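PDB 6ZD1: telomerase reverse transcriptase from Candida tropicalis MYA-3404, which probably extends chromosome ends by reverse-transcribing a template within the telomerase RNA into telomeric DNA repeats. Local coordinates for residues A[301-306]-A[313-318]. Numbering follows the deposited sequence.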
loop_
_atom_site.group_PDB
_atom_site.type_symbol
_atom_site.label_atom_id
_atom_site.label_comp_id
_atom_site.label_asym_id
_atom_site.label_seq_id
_atom_site.Cartn_x
_atom_site.Cartn_y
_atom_site.Cartn_z
ATOM N N GLY A 301 -17.669 20.572 14.348
ATOM C CA GLY A 301 -17.390 20.662 12.926
ATOM C C GLY A 301 -16.378 19.653 12.427
ATOM O O GLY A 301 -16.313 19.403 11.217
ATOM N N HIS A 302 -15.600 19.055 13.329
ATOM C CA HIS A 302 -14.602 18.069 12.939
ATOM C C HIS A 302 -15.077 16.636 13.115
ATOM O O HIS A 302 -14.442 15.722 12.577
ATOM C CB HIS A 302 -13.310 18.264 13.740
ATOM C CG HIS A 302 -12.571 19.517 13.395
ATOM N ND1 HIS A 302 -13.026 20.770 13.746
ATOM C CD2 HIS A 302 -11.410 19.712 12.727
ATOM C CE1 HIS A 302 -12.175 21.682 13.315
ATOM N NE2 HIS A 302 -11.187 21.067 12.691
ATOM N N ARG A 303 -16.165 16.417 13.857
ATOM C CA ARG A 303 -16.712 15.069 13.959
ATOM C C ARG A 303 -17.232 14.582 12.613
ATOM O O ARG A 303 -17.236 13.373 12.349
ATOM C CB ARG A 303 -17.819 15.025 15.010
ATOM C CG ARG A 303 -17.975 13.669 15.679
ATOM C CD ARG A 303 -19.137 13.655 16.660
ATOM N NE ARG A 303 -19.058 14.739 17.636
ATOM C CZ ARG A 303 -19.798 15.843 17.589
ATOM N NH1 ARG A 303 -20.678 16.013 16.610
ATOM N NH2 ARG A 303 -19.660 16.778 18.521
ATOM N N SER A 304 -17.649 15.506 11.743
ATOM C CA SER A 304 -18.081 15.123 10.406
ATOM C C SER A 304 -16.942 14.535 9.583
ATOM O O SER A 304 -17.198 13.765 8.651
ATOM C CB SER A 304 -18.684 16.332 9.687
ATOM O OG SER A 304 -19.769 16.877 10.424
ATOM N N SER A 305 -15.695 14.857 9.918
ATOM C CA SER A 305 -14.545 14.296 9.218
ATOM C C SER A 305 -14.262 12.898 9.758
ATOM O O SER A 305 -13.897 12.738 10.927
ATOM C CB SER A 305 -13.327 15.204 9.376
ATOM O OG SER A 305 -13.546 16.466 8.766
ATOM N N VAL A 306 -14.422 11.891 8.904
ATOM C CA VAL A 306 -14.363 10.487 9.298
ATOM C C VAL A 306 -13.081 9.870 8.754
ATOM O O VAL A 306 -12.655 10.180 7.635
ATOM C CB VAL A 306 -15.612 9.736 8.799
ATOM C CG1 VAL A 306 -15.333 8.266 8.630
ATOM C CG2 VAL A 306 -16.765 9.941 9.767
ATOM N N ALA A 313 -19.893 3.779 7.716
ATOM C CA ALA A 313 -21.036 2.888 7.872
ATOM C C ALA A 313 -21.637 2.997 9.267
ATOM O O ALA A 313 -22.861 3.076 9.421
ATOM C CB ALA A 313 -20.613 1.449 7.582
ATOM N N ASP A 314 -20.787 3.015 10.297
ATOM C CA ASP A 314 -21.276 3.072 11.669
ATOM C C ASP A 314 -21.964 4.396 11.963
ATOM O O ASP A 314 -22.970 4.431 12.682
ATOM C CB ASP A 314 -20.125 2.833 12.644
ATOM C CG ASP A 314 -19.865 1.361 12.883
ATOM O OD1 ASP A 314 -20.474 0.793 13.815
ATOM O OD2 ASP A 314 -19.070 0.767 12.126
ATOM N N ARG A 315 -21.433 5.501 11.434
ATOM C CA ARG A 315 -22.082 6.786 11.668
ATOM C C ARG A 315 -23.445 6.855 10.986
ATOM O O ARG A 315 -24.356 7.520 11.491
ATOM C CB ARG A 315 -21.174 7.925 11.197
ATOM C CG ARG A 315 -19.875 8.057 11.991
ATOM C CD ARG A 315 -20.012 8.960 13.213
ATOM N NE ARG A 315 -19.717 10.357 12.900
ATOM C CZ ARG A 315 -20.631 11.320 12.836
ATOM N NH1 ARG A 315 -21.907 11.043 13.075
ATOM N NH2 ARG A 315 -20.271 12.561 12.540
ATOM N N ILE A 316 -23.611 6.154 9.860
ATOM C CA ILE A 316 -24.914 6.072 9.205
ATOM C C ILE A 316 -25.847 5.133 9.962
ATOM O O ILE A 316 -27.032 5.432 10.148
ATOM C CB ILE A 316 -24.740 5.644 7.736
ATOM C CG1 ILE A 316 -23.963 6.707 6.967
ATOM C CG2 ILE A 316 -26.089 5.412 7.074
ATOM C CD1 ILE A 316 -23.568 6.277 5.577
ATOM N N LEU A 317 -25.331 3.982 10.402
ATOM C CA LEU A 317 -26.141 3.051 11.183
ATOM C C LEU A 317 -26.577 3.667 12.506
ATOM O O LEU A 317 -27.703 3.438 12.963
ATOM C CB LEU A 317 -25.370 1.756 11.424
ATOM C CG LEU A 317 -25.122 0.892 10.188
ATOM C CD1 LEU A 317 -24.431 -0.400 10.582
ATOM C CD2 LEU A 317 -26.424 0.605 9.458
ATOM N N THR A 318 -25.691 4.428 13.150
ATOM C CA THR A 318 -26.093 5.171 14.340
ATOM C C THR A 318 -27.096 6.263 13.985
ATOM O O THR A 318 -28.061 6.494 14.723
ATOM C CB THR A 318 -24.860 5.757 15.031
ATOM O OG1 THR A 318 -23.975 4.691 15.401
ATOM C CG2 THR A 318 -25.253 6.533 16.282
#
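Arg315 leans out from helix 309-326 and hands one guanidinium nitrogen to the backbone of the preceding loop: NH2 donates to the carbonyl O of Arg303 at 3.1 Å, with a nearly straight N-H...O angle of 170°. The oxygen lies in the guanidinium plane, at its edge, yet the donor stands well above the carbonyl plane of Arg303, 69° out of it. Bends at chi2 and chi3 turn the end of Arg315 to this oxygen. Its aliphatic part serves as well, CG of Arg315 lying 4.3 Å from CG2 of Val306. The side chain of Arg303 crosses that of Arg315 at about a right angle, CG of Arg303 4.0 Å from NH2 of Arg315. The carbonyl belongs to a type I turn, His302 to Ser305, held by hydrogen bonds of Ser304 OG with NE1 of Trp489 and Ser305 OG with NE of Arg499. Val306 and Arg315 both rest on Leu498 of strand 495-500, an outer strand of the antiparallel palm sheet, and Val306 also bonds through its backbone to Arg499. A neutral acceptor thus meets a probably cationic donor, tying helix to loop, while NH1 of Arg303, 5.4 Å from NH2 of Arg315, probably leaves some like-charge repulsion.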